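Local structure of ABC transporter binding protein AcbH (3OO8) at residues L137-W142 with V339-G344; D335-G340 with T349-Q354. The protein binds beta-D-galactopyranose as the extracellular solute receptor of a bacterial ABC transporter. The protein carries 2 engineered substitutions. All coordinates share one frame; numbering follows the deposited sequence.

Interaction 1 (L137-W142 with V339-G344); sequences LYNYPW and VGLANG
Val339 O is met from two places on the facing strand: Asn139 N donates to it over 2.9 Å, and Tyr138 CA approaches to 3.1 Å in a CA-H...O contact. The return bond, Val339 N to Asn139 O at 2.8 Å, makes Asn139 and Val339 a hydrogen-bonded antiparallel pair, by which the short strand 339-340 pairs with strand 134-147 in the mixed sheet of this class 2 solute-binding protein. The two bonds differ in approach. Val339 N arrives nearly along the C=O axis of Asn139, whereas Asn139 N lies 23° out of the carbonyl plane of Val339. One residue on, at Gly340, the chains stay close, and its bare CA comes within 3.5 Å of Leu137 O, a second CA-H...O contact to a carbonyl oxygen that has no hydrogen-bond partner in the model.

On the face shared by Asn139 and Val339, CG of Asn139 stands between its backbone N and carbonyl carbon (chi1 55°), which turns the amide toward Leu341. The leucine crosses this amide at about a right angle, its CD1 lying 3.6 Å from ND2 and also reaching the backbone at Tyr138 CA. A branched apolar chain suits this place, since it fills the angle between strand and amide while the amide's polar ends find other partners: ND2 bonds to Thr300. Val339, beta-branched and at home in a strand, rests CG2 against Asn139 O. The Tyr138 ring leads away from Leu341, and its hydroxyl bonds to Asp301 and Tyr36. A water donates to both Asn139 OD1, at 2.8 Å, and Gly340 O, at 3.0 Å, tying the Asn139 side chain to the backbone of Gly340, one residue past Val339.

Interaction 2 (D335-G340 with T349-Q354); sequences DHWDVG and TYNDIQ
With chi2 at 170°, Gln354 extends its chain beyond CG and carries its amide from the first turn of helix 352-363 into the curve of 335-340. There NE2 donates to Asp338 O at 2.9 Å, close to its own amide plane, and to Asp335 O at 3.0 Å along a more bent path. OE1 accepts from Asn351 N, while Asn351, its CG held between backbone N and carbonyl carbon (chi1 60°), returns a bond from OD1 to Gln354 N: a capping box. The N-cap's ND2 meets His336 O in the carbonyl plane, on a lone pair, and lies 3.7 Å from Trp337 CZ3, with ring and amide planes 44° apart. Ile353 CB comes to the edge of that indole. Asp335 OD1 accepts from Trp337 N, an Asx turn, and also from Asp338 N, which makes it an Asx motif. Farther along, Val339 CG1 sits over one face of the Tyr350 ring, whose hydroxyl oxygen accepts the N-H of Gly340 at 2.9 Å. Both amides thus work at each end: their oxygens accept backbone N-H groups of 349-354 and their nitrogens bind loop carbonyls, so fastening the loop also fixes the start of the helix.

Interactions 1 and 2 lie with their centres 9 Å apart and share Val339 and Gly340. Val339 pairs with strand 134-147 in the first; in the second it packs on Gln354 in the first turn of helix 352-363, and Gly340 bonds to Tyr350 just before it. Strand 339-340 thus has strand 134-147 as its sheet neighbour and helix 352-363 packing on Val339. Along the chain, 137-142 comes first, then 335-340 runs into 339-344, and 349-354 follows. Tyr138 CD1 also lies 3.5 Å from Asp338 CG. Trp142, which contacts galactose in a structure of this protein, ends segment 137-142, and Trp337 lies about 8 Å, side chain to side chain, from the galactose-binding Gln266, placing this framework beside the sugar site.

Interaction 1 (L137-W142 with V339-G344)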
ATOM      1  N   LEU A 137      -8.932   3.292  -7.670  1.00  9.04           N
ATOM      2  CA  LEU A 137     -10.091   3.810  -6.924  1.00 10.29           C
ATOM      3  C   LEU A 137      -9.679   4.449  -5.606  1.00  8.83           C
ATOM      4  O   LEU A 137     -10.085   5.580  -5.328  1.00  9.92           O
ATOM      5  CB  LEU A 137     -11.139   2.699  -6.673  1.00  8.32           C
ATOM      6  CG  LEU A 137     -12.499   3.261  -6.226  1.00 12.27           C
ATOM      7  CD1 LEU A 137     -13.164   4.093  -7.332  1.00 11.85           C
ATOM      8  CD2 LEU A 137     -13.386   2.082  -5.794  1.00 10.95           C
ATOM      9  N   TYR A 138      -8.883   3.753  -4.782  1.00  9.74           N
ATOM     10  CA  TYR A 138      -8.520   4.266  -3.457  1.00  9.35           C
ATOM     11  C   TYR A 138      -7.208   3.624  -2.992  1.00 10.70           C
ATOM     12  O   TYR A 138      -6.777   2.596  -3.517  1.00  9.20           O
ATOM     13  CB  TYR A 138      -9.608   3.976  -2.386  1.00  9.33           C
ATOM     14  CG  TYR A 138      -9.941   2.500  -2.319  1.00  8.58           C
ATOM     15  CD1 TYR A 138      -9.091   1.610  -1.643  1.00  7.05           C
ATOM     16  CD2 TYR A 138     -11.036   1.980  -3.025  1.00  9.43           C
ATOM     17  CE1 TYR A 138      -9.333   0.214  -1.655  1.00  9.27           C
ATOM     18  CE2 TYR A 138     -11.268   0.598  -3.076  1.00  9.99           C
ATOM     19  CZ  TYR A 138     -10.425  -0.262  -2.386  1.00 10.39           C
ATOM     20  OH  TYR A 138     -10.678  -1.606  -2.449  1.00 10.52           O
ATOM     21  N   ASN A 139      -6.601   4.259  -2.004  1.00 10.11           N
ATOM     22  CA  ASN A 139      -5.418   3.721  -1.314  1.00 10.22           C
ATOM     23  C   ASN A 139      -5.415   4.132   0.155  1.00  8.90           C
ATOM     24  O   ASN A 139      -6.348   4.808   0.610  1.00  9.19           O
ATOM     25  CB  ASN A 139      -4.103   3.996  -2.072  1.00  8.34           C
ATOM     26  CG  ASN A 139      -3.871   5.463  -2.391  1.00 12.43           C
ATOM     27  OD1 ASN A 139      -4.407   6.364  -1.734  1.00 11.01           O
ATOM     28  ND2 ASN A 139      -3.036   5.708  -3.413  1.00 10.17           N
ATOM     29  N   TYR A 140      -4.365   3.769   0.902  1.00  9.42           N
ATOM     30  CA  TYR A 140      -4.228   4.210   2.310  1.00  9.40           C
ATOM     31  C   TYR A 140      -2.732   4.219   2.601  1.00 10.87           C
ATOM     32  O   TYR A 140      -1.980   3.497   1.967  1.00 10.15           O
ATOM     33  CB  TYR A 140      -4.966   3.274   3.274  1.00  8.52           C
ATOM     34  CG  TYR A 140      -4.348   1.909   3.320  1.00  8.77           C
ATOM     35  CD1 TYR A 140      -3.326   1.630   4.228  1.00 14.32           C
ATOM     36  CD2 TYR A 140      -4.774   0.909   2.454  1.00 11.24           C
ATOM     37  CE1 TYR A 140      -2.741   0.365   4.249  1.00 14.12           C
ATOM     38  CE2 TYR A 140      -4.190  -0.341   2.480  1.00 16.52           C
ATOM     39  CZ  TYR A 140      -3.187  -0.590   3.378  1.00 15.03           C
ATOM     40  OH  TYR A 140      -2.563  -1.835   3.444  1.00 26.46           O
ATOM     41  N   PRO A 141      -2.320   4.999   3.602  1.00  8.58           N
ATOM     42  CA  PRO A 141      -0.886   5.213   3.830  1.00  9.13           C
ATOM     43  C   PRO A 141      -0.225   4.359   4.903  1.00  9.69           C
ATOM     44  O   PRO A 141      -0.879   3.896   5.839  1.00 10.78           O
ATOM     45  CB  PRO A 141      -0.855   6.675   4.280  1.00 10.30           C
ATOM     46  CG  PRO A 141      -2.143   6.771   5.135  1.00 11.65           C
ATOM     47  CD  PRO A 141      -3.165   5.940   4.371  1.00 10.15           C
ATOM     48  N   TRP A 142       1.080   4.159   4.718  1.00  9.76           N
ATOM     49  CA  TRP A 142       1.968   3.553   5.727  1.00  9.04           C
ATOM     50  C   TRP A 142       2.807   4.710   6.255  1.00 10.17           C
ATOM     51  O   TRP A 142       3.688   5.213   5.569  1.00  9.53           O
ATOM     52  CB  TRP A 142       2.862   2.487   5.087  1.00  7.60           C
ATOM     53  CG  TRP A 142       2.214   1.140   5.069  1.00  8.86           C
ATOM     54  CD1 TRP A 142       1.112   0.737   4.335  1.00 10.88           C
ATOM     55  CD2 TRP A 142       2.618   0.013   5.846  1.00  9.22           C
ATOM     56  NE1 TRP A 142       0.828  -0.593   4.607  1.00 12.39           N
ATOM     57  CE2 TRP A 142       1.713  -1.037   5.560  1.00 10.55           C
ATOM     58  CE3 TRP A 142       3.661  -0.206   6.758  1.00 13.84           C
ATOM     59  CZ2 TRP A 142       1.850  -2.310   6.125  1.00 11.90           C
ATOM     60  CZ3 TRP A 142       3.770  -1.482   7.353  1.00 10.90           C
ATOM     61  CH2 TRP A 142       2.866  -2.489   7.039  1.00 12.19           C
ATOM     62  N   VAL A 339      -8.756   6.172   0.984  1.00  8.61           N
ATOM     63  CA  VAL A 339      -9.050   7.476   0.385  1.00  8.28           C
ATOM     64  C   VAL A 339      -8.881   7.451  -1.131  1.00 10.58           C
ATOM     65  O   VAL A 339      -7.990   6.782  -1.696  1.00 10.72           O
ATOM     66  CB  VAL A 339      -8.183   8.630   0.999  1.00  7.62           C
ATOM     67  CG1 VAL A 339      -8.493   8.777   2.515  1.00 11.88           C
ATOM     68  CG2 VAL A 339      -6.681   8.310   0.837  1.00 10.65           C
ATOM     69  N   GLY A 340      -9.777   8.180  -1.779  1.00  8.56           N
ATOM     70  CA  GLY A 340      -9.736   8.326  -3.238  1.00  8.98           C
ATOM     71  C   GLY A 340      -8.460   8.989  -3.759  1.00 12.05           C
ATOM     72  O   GLY A 340      -7.864   9.833  -3.083  1.00 11.91           O
ATOM     73  N   LEU A 341      -8.101   8.658  -5.001  1.00 10.18           N
ATOM     74  CA  LEU A 341      -6.921   9.258  -5.646  1.00 11.32           C
ATOM     75  C   LEU A 341      -7.259  10.476  -6.492  1.00 12.66           C
ATOM     76  O   LEU A 341      -6.347  11.192  -6.930  1.00 12.74           O
ATOM     77  CB  LEU A 341      -6.178   8.263  -6.556  1.00 11.25           C
ATOM     78  CG  LEU A 341      -5.321   7.216  -5.856  1.00 13.04           C
ATOM     79  CD1 LEU A 341      -6.169   6.122  -5.209  1.00 13.14           C
ATOM     80  CD2 LEU A 341      -4.346   6.608  -6.893  1.00 12.03           C
ATOM     81  N   ALA A 342      -8.549  10.744  -6.681  1.00 11.36           N
ATOM     82  CA  ALA A 342      -8.925  11.875  -7.535  1.00 11.29           C
ATOM     83  C   ALA A 342      -8.418  13.214  -6.984  1.00 13.22           C
ATOM     84  O   ALA A 342      -8.515  13.489  -5.782  1.00 15.95           O
ATOM     85  CB  ALA A 342     -10.432  11.897  -7.720  1.00 12.18           C
ATOM     86  N   ASN A 343      -7.861  14.048  -7.861  1.00 16.80           N
ATOM     87  CA  ASN A 343      -7.340  15.348  -7.392  1.00 19.51           C
ATOM     88  C   ASN A 343      -8.430  16.196  -6.714  1.00 20.39           C
ATOM     89  O   ASN A 343      -9.518  16.355  -7.263  1.00 22.45           O
ATOM     90  CB  ASN A 343      -6.780  16.171  -8.557  1.00 21.31           C
ATOM     91  CG  ASN A 343      -5.465  15.649  -9.070  1.00 22.99           C
ATOM     92  OD1 ASN A 343      -4.706  14.995  -8.350  1.00 29.55           O
ATOM     93  ND2 ASN A 343      -5.178  15.936 -10.337  1.00 34.60           N
ATOM     94  N   GLY A 344      -8.127  16.725  -5.537  1.00 25.23           N
ATOM     95  CA  GLY A 344      -9.034  17.635  -4.845  1.00 26.00           C
ATOM     96  C   GLY A 344     -10.242  16.974  -4.210  1.00 25.97           C
ATOM     97  O   GLY A 344     -11.184  17.646  -3.765  1.00 28.75           O
TER
HETATM   98  O   HOH W   1      -5.067   8.949  -2.450  1.00 11.27           O

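Interaction 2 (D335-G340 with T349-Q354)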
ATOM      1  N   ASP A 335     -16.395   3.449   4.204  1.00 13.84           N
ATOM      2  CA  ASP A 335     -15.011   3.006   4.385  1.00 13.11           C
ATOM      3  C   ASP A 335     -14.311   4.094   5.204  1.00 13.77           C
ATOM      4  O   ASP A 335     -14.232   5.233   4.767  1.00 14.91           O
ATOM      5  CB  ASP A 335     -14.345   2.885   3.008  1.00 13.04           C
ATOM      6  CG  ASP A 335     -12.915   2.292   3.067  1.00 14.94           C
ATOM      7  OD1 ASP A 335     -12.134   2.628   3.984  1.00 13.55           O
ATOM      8  OD2 ASP A 335     -12.557   1.522   2.142  1.00 16.44           O
ATOM      9  N   HIS A 336     -13.807   3.748   6.381  1.00 16.24           N
ATOM     10  CA  HIS A 336     -13.234   4.757   7.247  1.00 16.77           C
ATOM     11  C   HIS A 336     -11.751   5.053   7.096  1.00 15.34           C
ATOM     12  O   HIS A 336     -11.261   5.972   7.747  1.00 14.80           O
ATOM     13  CB  HIS A 336     -13.531   4.406   8.709  1.00 17.52           C
ATOM     14  CG  HIS A 336     -14.993   4.287   9.008  1.00 26.61           C
ATOM     15  ND1 HIS A 336     -15.876   5.327   8.814  1.00 33.13           N
ATOM     16  CD2 HIS A 336     -15.727   3.251   9.482  1.00 30.17           C
ATOM     17  CE1 HIS A 336     -17.092   4.936   9.153  1.00 37.07           C
ATOM     18  NE2 HIS A 336     -17.029   3.683   9.564  1.00 35.36           N
ATOM     19  N   TRP A 337     -11.031   4.303   6.255  1.00 13.24           N
ATOM     20  CA  TRP A 337      -9.570   4.475   6.174  1.00 12.25           C
ATOM     21  C   TRP A 337      -9.044   4.729   4.766  1.00 10.08           C
ATOM     22  O   TRP A 337      -8.129   5.516   4.593  1.00 12.25           O
ATOM     23  CB  TRP A 337      -8.811   3.320   6.838  1.00 13.25           C
ATOM     24  CG  TRP A 337      -9.427   3.029   8.170  1.00 12.17           C
ATOM     25  CD1 TRP A 337     -10.135   1.916   8.494  1.00 15.56           C
ATOM     26  CD2 TRP A 337      -9.514   3.914   9.304  1.00 16.32           C
ATOM     27  NE1 TRP A 337     -10.630   2.027   9.780  1.00 18.72           N
ATOM     28  CE2 TRP A 337     -10.264   3.243  10.294  1.00 17.67           C
ATOM     29  CE3 TRP A 337      -9.020   5.187   9.582  1.00 16.12           C
ATOM     30  CZ2 TRP A 337     -10.523   3.808  11.539  1.00 16.31           C
ATOM     31  CZ3 TRP A 337      -9.290   5.754  10.833  1.00 18.67           C
ATOM     32  CH2 TRP A 337     -10.026   5.064  11.783  1.00 18.40           C
ATOM     33  N   ASP A 338      -9.579   4.027   3.785  1.00 11.43           N
ATOM     34  CA  ASP A 338      -9.142   4.251   2.407  1.00 10.38           C
ATOM     35  C   ASP A 338      -9.553   5.635   1.896  1.00 12.39           C
ATOM     36  O   ASP A 338     -10.576   6.199   2.304  1.00 11.28           O
ATOM     37  CB  ASP A 338      -9.766   3.200   1.499  1.00 10.95           C
ATOM     38  CG  ASP A 338      -9.301   1.792   1.829  1.00 11.51           C
ATOM     39  OD1 ASP A 338      -8.081   1.575   1.867  1.00 14.02           O
ATOM     40  OD2 ASP A 338     -10.145   0.898   2.029  1.00 13.60           O
ATOM     41  N   VAL A 339      -8.756   6.172   0.984  1.00  8.61           N
ATOM     42  CA  VAL A 339      -9.050   7.476   0.385  1.00  8.28           C
ATOM     43  C   VAL A 339      -8.881   7.451  -1.131  1.00 10.58           C
ATOM     44  O   VAL A 339      -7.990   6.782  -1.696  1.00 10.72           O
ATOM     45  CB  VAL A 339      -8.183   8.630   0.999  1.00  7.62           C
ATOM     46  CG1 VAL A 339      -8.493   8.777   2.515  1.00 11.88           C
ATOM     47  CG2 VAL A 339      -6.681   8.310   0.837  1.00 10.65           C
ATOM     48  N   GLY A 340      -9.777   8.180  -1.779  1.00  8.56           N
ATOM     49  CA  GLY A 340      -9.736   8.326  -3.238  1.00  8.98           C
ATOM     50  C   GLY A 340      -8.460   8.989  -3.759  1.00 12.05           C
ATOM     51  O   GLY A 340      -7.864   9.833  -3.083  1.00 11.91           O
ATOM     52  N   THR A 349     -17.725  12.329   3.923  1.00 14.22           N
ATOM     53  CA  THR A 349     -17.686  11.322   4.974  1.00 12.98           C
ATOM     54  C   THR A 349     -16.290  11.113   5.587  1.00 14.44           C
ATOM     55  O   THR A 349     -16.159  10.383   6.563  1.00 15.60           O
ATOM     56  CB  THR A 349     -18.167   9.950   4.435  1.00 18.49           C
ATOM     57  OG1 THR A 349     -17.438   9.638   3.243  1.00 14.54           O
ATOM     58  CG2 THR A 349     -19.662   9.962   4.108  1.00 16.74           C
ATOM     59  N   TYR A 350     -15.249  11.712   5.017  1.00 14.04           N
ATOM     60  CA  TYR A 350     -13.911  11.466   5.556  1.00 14.95           C
ATOM     61  C   TYR A 350     -13.725  11.955   7.008  1.00 14.59           C
ATOM     62  O   TYR A 350     -14.204  13.033   7.372  1.00 15.89           O
ATOM     63  CB  TYR A 350     -12.838  12.158   4.738  1.00 15.00           C
ATOM     64  CG  TYR A 350     -12.529  11.596   3.362  1.00 14.22           C
ATOM     65  CD1 TYR A 350     -12.955  10.328   2.965  1.00 13.13           C
ATOM     66  CD2 TYR A 350     -11.699  12.306   2.526  1.00 11.07           C
ATOM     67  CE1 TYR A 350     -12.630   9.828   1.687  1.00 14.13           C
ATOM     68  CE2 TYR A 350     -11.343  11.821   1.260  1.00 10.86           C
ATOM     69  CZ  TYR A 350     -11.807  10.577   0.868  1.00 12.54           C
ATOM     70  OH  TYR A 350     -11.480  10.130  -0.385  1.00 13.44           O
ATOM     71  N   ASN A 351     -13.032  11.155   7.812  1.00 14.24           N
ATOM     72  CA  ASN A 351     -12.529  11.592   9.112  1.00 13.75           C
ATOM     73  C   ASN A 351     -11.166  12.327   8.991  1.00 15.91           C
ATOM     74  O   ASN A 351     -10.615  12.501   7.889  1.00 13.08           O
ATOM     75  CB  ASN A 351     -12.445  10.408  10.074  1.00 14.25           C
ATOM     76  CG  ASN A 351     -11.531   9.317   9.563  1.00 13.18           C
ATOM     77  OD1 ASN A 351     -10.472   9.611   9.025  1.00 14.56           O
ATOM     78  ND2 ASN A 351     -11.934   8.056   9.731  1.00 15.79           N
ATOM     79  N   ASP A 352     -10.623  12.775  10.116  1.00 13.25           N
ATOM     80  CA  ASP A 352      -9.425  13.591  10.083  1.00 15.33           C
ATOM     81  C   ASP A 352      -8.214  12.824   9.539  1.00 13.36           C
ATOM     82  O   ASP A 352      -7.380  13.410   8.841  1.00 16.72           O
ATOM     83  CB  ASP A 352      -9.139  14.160  11.479  1.00 15.93           C
ATOM     84  CG  ASP A 352     -10.064  15.314  11.829  1.00 23.43           C
ATOM     85  OD1 ASP A 352     -10.657  15.903  10.894  1.00 24.10           O
ATOM     86  OD2 ASP A 352     -10.176  15.628  13.036  1.00 28.25           O
ATOM     87  N   ILE A 353      -8.141  11.541   9.899  1.00 14.34           N
ATOM     88  CA  ILE A 353      -7.068  10.647   9.459  1.00 13.76           C
ATOM     89  C   ILE A 353      -7.116  10.542   7.942  1.00 13.34           C
ATOM     90  O   ILE A 353      -6.072  10.639   7.304  1.00 12.27           O
ATOM     91  CB  ILE A 353      -7.196   9.221  10.072  1.00 15.10           C
ATOM     92  CG1 ILE A 353      -6.944   9.269  11.582  1.00 18.09           C
ATOM     93  CG2 ILE A 353      -6.145   8.264   9.441  1.00 14.70           C
ATOM     94  CD1 ILE A 353      -5.518   9.687  11.927  1.00 18.65           C
ATOM     95  N   GLN A 354      -8.313  10.342   7.395  1.00 11.77           N
ATOM     96  CA  GLN A 354      -8.482  10.312   5.919  1.00 11.91           C
ATOM     97  C   GLN A 354      -8.107  11.633   5.265  1.00 13.81           C
ATOM     98  O   GLN A 354      -7.438  11.647   4.235  1.00 11.06           O
ATOM     99  CB  GLN A 354      -9.913   9.936   5.540  1.00  9.83           C
ATOM    100  CG  GLN A 354     -10.191   8.437   5.758  1.00 10.76           C
ATOM    101  CD  GLN A 354     -11.672   8.108   5.605  1.00 12.01           C
ATOM    102  OE1 GLN A 354     -12.518   8.597   6.389  1.00 13.68           O
ATOM    103  NE2 GLN A 354     -12.004   7.283   4.606  1.00 10.84           N
TER
HETATM  104  O   HOH W   2     -15.383   8.034   4.050  1.00 13.98           O
HETATM  105  O   HOH W   3     -15.023   7.870   7.002  1.00 16.94           O
HETATM  106  O   HOH W   4      -9.790  11.539  -1.863  1.00 12.83           O